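Long-range contact in endoglucanase E-5 (Thermobifida fusca, PDB 2CKS), which catalyses the endohydrolysis of beta-1,4-glucosidic linkages in cellulose, lichenin and cereal beta-D-glucans, here represented by its family 5 catalytic domain: residues S32-Q37 / S63-E68. Sequence-based numbering, arbitrary orientation.
Sequences STHGIQ and SMYIQE
T33 and S63 begin a run of hydrogen bonds between segment 32-37 and the end of strand 59-65. The backbone N of S63 donates almost straight to T33 OG1, 3.0 Å away at 173°, and this hydroxyl in turn donates to H34 O. Threonine suits the place because its OG1, held between the backbone N and carbonyl carbon (chi1 72°), can accept from the strand while donating to its own segment. Further on, I36 N donates a hydrogen bond to S63 O at 3.2 Å, and G35 CA adds a CA-H...O contact to the same oxygen. S32 OG and S63 OG lie 3.0 Å apart; S32 OG also donates to T33 O and bonds R61, whereas S63 OG bonds D99.

Packing on the Y65 ring comes from Q37 and G35. Q37 NE2 sits over one face of the ring, 3.3 Å from Y65 CG, the amide plane steeply inclined to the ring at 64°. A bend at chi2 helps turn CD back toward Y65, and Q37 NE2 donates to E68 O at 2.9 Å, tilted from the carbonyl plane. Q37 OE1 accepts from a water that also donates to Y65 O, so the amide is tied to the far segment by NE2 directly and by OE1 through the water. Without a side chain, G35 brings its CA to 3.6 Å from Y65 CD1; a beta carbon there would collide with the ring.

This contact joins the ends of neighbouring parallel strands 29-32 and 59-65 in the TIM barrel, on the active-site side: S32 approaches E231, the probable nucleophile, with about 5 Å between their side chains. H34 and Y65 both meet W265 of strand 262-265, while I36 and M64 pack on M82 of helix 75-90.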
loop_
_atom_site.group_PDB
_atom_site.type_symbol
_atom_site.label_atom_id
_atom_site.label_comp_id
_atom_site.label_asym_id
_atom_site.label_seq_id
_atom_site.Cartn_x
_atom_site.Cartn_y
_atom_site.Cartn_z
ATOM N N SER A 32 -5.483 -2.634 2.228
ATOM C CA SER A 32 -5.606 -1.972 0.943
ATOM C C SER A 32 -7.015 -2.122 0.410
ATOM O O SER A 32 -7.582 -3.208 0.478
ATOM C CB SER A 32 -4.651 -2.593 -0.066
ATOM O OG SER A 32 -4.688 -1.882 -1.297
ATOM N N THR A 33 -7.585 -1.054 -0.130
ATOM C CA THR A 33 -8.780 -1.198 -0.951
ATOM C C THR A 33 -8.407 -1.952 -2.212
ATOM O O THR A 33 -7.228 -2.074 -2.574
ATOM C CB THR A 33 -9.414 0.158 -1.369
ATOM O OG1 THR A 33 -8.594 0.805 -2.353
ATOM C CG2 THR A 33 -9.515 1.123 -0.189
ATOM N N HIS A 34 -9.428 -2.458 -2.891
ATOM C CA HIS A 34 -9.253 -2.942 -4.245
ATOM C C HIS A 34 -9.389 -1.694 -5.120
ATOM O O HIS A 34 -9.497 -0.573 -4.615
ATOM C CB HIS A 34 -10.300 -4.013 -4.554
ATOM C CG HIS A 34 -9.924 -4.942 -5.671
ATOM N ND1 HIS A 34 -10.250 -6.283 -5.653
ATOM C CD2 HIS A 34 -9.276 -4.733 -6.843
ATOM C CE1 HIS A 34 -9.814 -6.856 -6.761
ATOM N NE2 HIS A 34 -9.218 -5.938 -7.498
ATOM N N GLY A 35 -9.385 -1.853 -6.428
ATOM C CA GLY A 35 -9.420 -0.704 -7.302
ATOM C C GLY A 35 -10.720 0.044 -7.115
ATOM O O GLY A 35 -11.783 -0.567 -7.160
ATOM N N ILE A 36 -10.652 1.360 -6.915
ATOM C CA ILE A 36 -11.870 2.135 -6.666
ATOM C C ILE A 36 -12.793 2.239 -7.898
ATOM O O ILE A 36 -13.971 2.567 -7.768
ATOM C CB ILE A 36 -11.558 3.529 -6.044
ATOM C CG1 ILE A 36 -10.858 4.456 -7.031
ATOM C CG2 ILE A 36 -10.742 3.361 -4.753
ATOM C CD1 ILE A 36 -10.810 5.915 -6.567
ATOM N N GLN A 37 -12.281 1.922 -9.086
ATOM C CA GLN A 37 -13.119 1.876 -10.290
ATOM C C GLN A 37 -14.060 0.668 -10.326
ATOM O O GLN A 37 -15.017 0.644 -11.107
ATOM C CB GLN A 37 -12.240 1.897 -11.551
ATOM C CG GLN A 37 -11.681 0.554 -12.002
ATOM C CD GLN A 37 -10.350 0.184 -11.360
ATOM O OE1 GLN A 37 -10.010 0.663 -10.274
ATOM N NE2 GLN A 37 -9.592 -0.681 -12.035
ATOM N N SER A 63 -6.283 2.384 -3.424
ATOM C CA SER A 63 -5.717 1.887 -4.662
ATOM C C SER A 63 -6.507 2.417 -5.842
ATOM O O SER A 63 -7.663 2.056 -6.039
ATOM C CB SER A 63 -5.690 0.359 -4.673
ATOM O OG SER A 63 -4.794 -0.122 -3.678
ATOM N N MET A 64 -5.874 3.290 -6.603
ATOM C CA MET A 64 -6.483 3.879 -7.785
ATOM C C MET A 64 -5.755 3.402 -9.034
ATOM O O MET A 64 -4.661 3.870 -9.349
ATOM C CB MET A 64 -6.421 5.402 -7.705
ATOM C CG MET A 64 -7.113 6.119 -8.875
ATOM S SD MET A 64 -6.997 7.898 -8.737
ATOM C CE MET A 64 -5.270 8.137 -9.193
ATOM N N TYR A 65 -6.360 2.453 -9.738
ATOM C CA TYR A 65 -5.866 2.035 -11.038
ATOM C C TYR A 65 -5.936 3.213 -12.000
ATOM O O TYR A 65 -6.767 4.103 -11.850
ATOM C CB TYR A 65 -6.709 0.911 -11.615
ATOM C CG TYR A 65 -6.494 -0.471 -11.051
ATOM C CD1 TYR A 65 -6.844 -0.778 -9.745
ATOM C CD2 TYR A 65 -5.985 -1.486 -11.849
ATOM C CE1 TYR A 65 -6.691 -2.051 -9.240
ATOM C CE2 TYR A 65 -5.822 -2.771 -11.349
ATOM C CZ TYR A 65 -6.180 -3.041 -10.045
ATOM O OH TYR A 65 -6.026 -4.310 -9.530
ATOM N N ILE A 66 -5.040 3.214 -12.978
ATOM C CA ILE A 66 -4.971 4.286 -13.967
ATOM C C ILE A 66 -5.589 3.804 -15.277
ATOM O O ILE A 66 -6.483 4.446 -15.817
ATOM C CB ILE A 66 -3.503 4.747 -14.159
ATOM C CG1 ILE A 66 -2.783 4.889 -12.803
ATOM C CG2 ILE A 66 -3.468 6.048 -14.966
ATOM C CD1 ILE A 66 -3.441 5.809 -11.825
ATOM N N GLN A 67 -5.110 2.664 -15.753
ATOM C CA GLN A 67 -5.750 1.930 -16.831
ATOM C C GLN A 67 -6.838 1.030 -16.223
ATOM O O GLN A 67 -7.260 1.262 -15.093
ATOM C CB GLN A 67 -4.696 1.160 -17.630
ATOM C CG GLN A 67 -3.902 2.064 -18.576
ATOM C CD GLN A 67 -2.953 3.025 -17.867
ATOM O OE1 GLN A 67 -2.126 2.605 -17.056
ATOM N NE2 GLN A 67 -3.065 4.310 -18.183
ATOM N N GLU A 68 -7.331 0.048 -16.976
ATOM C CA GLU A 68 -8.350 -0.891 -16.488
ATOM C C GLU A 68 -9.586 -0.157 -15.949
ATOM O O GLU A 68 -10.117 -0.485 -14.888
ATOM C CB GLU A 68 -7.739 -1.865 -15.470
ATOM C CG GLU A 68 -6.518 -2.591 -16.034
ATOM C CD GLU A 68 -5.925 -3.628 -15.103
ATOM O OE1 GLU A 68 -6.654 -4.561 -14.683
ATOM O OE2 GLU A 68 -4.718 -3.515 -14.796
HETATM O O HOH W 1 -9.226 3.272 -9.857
#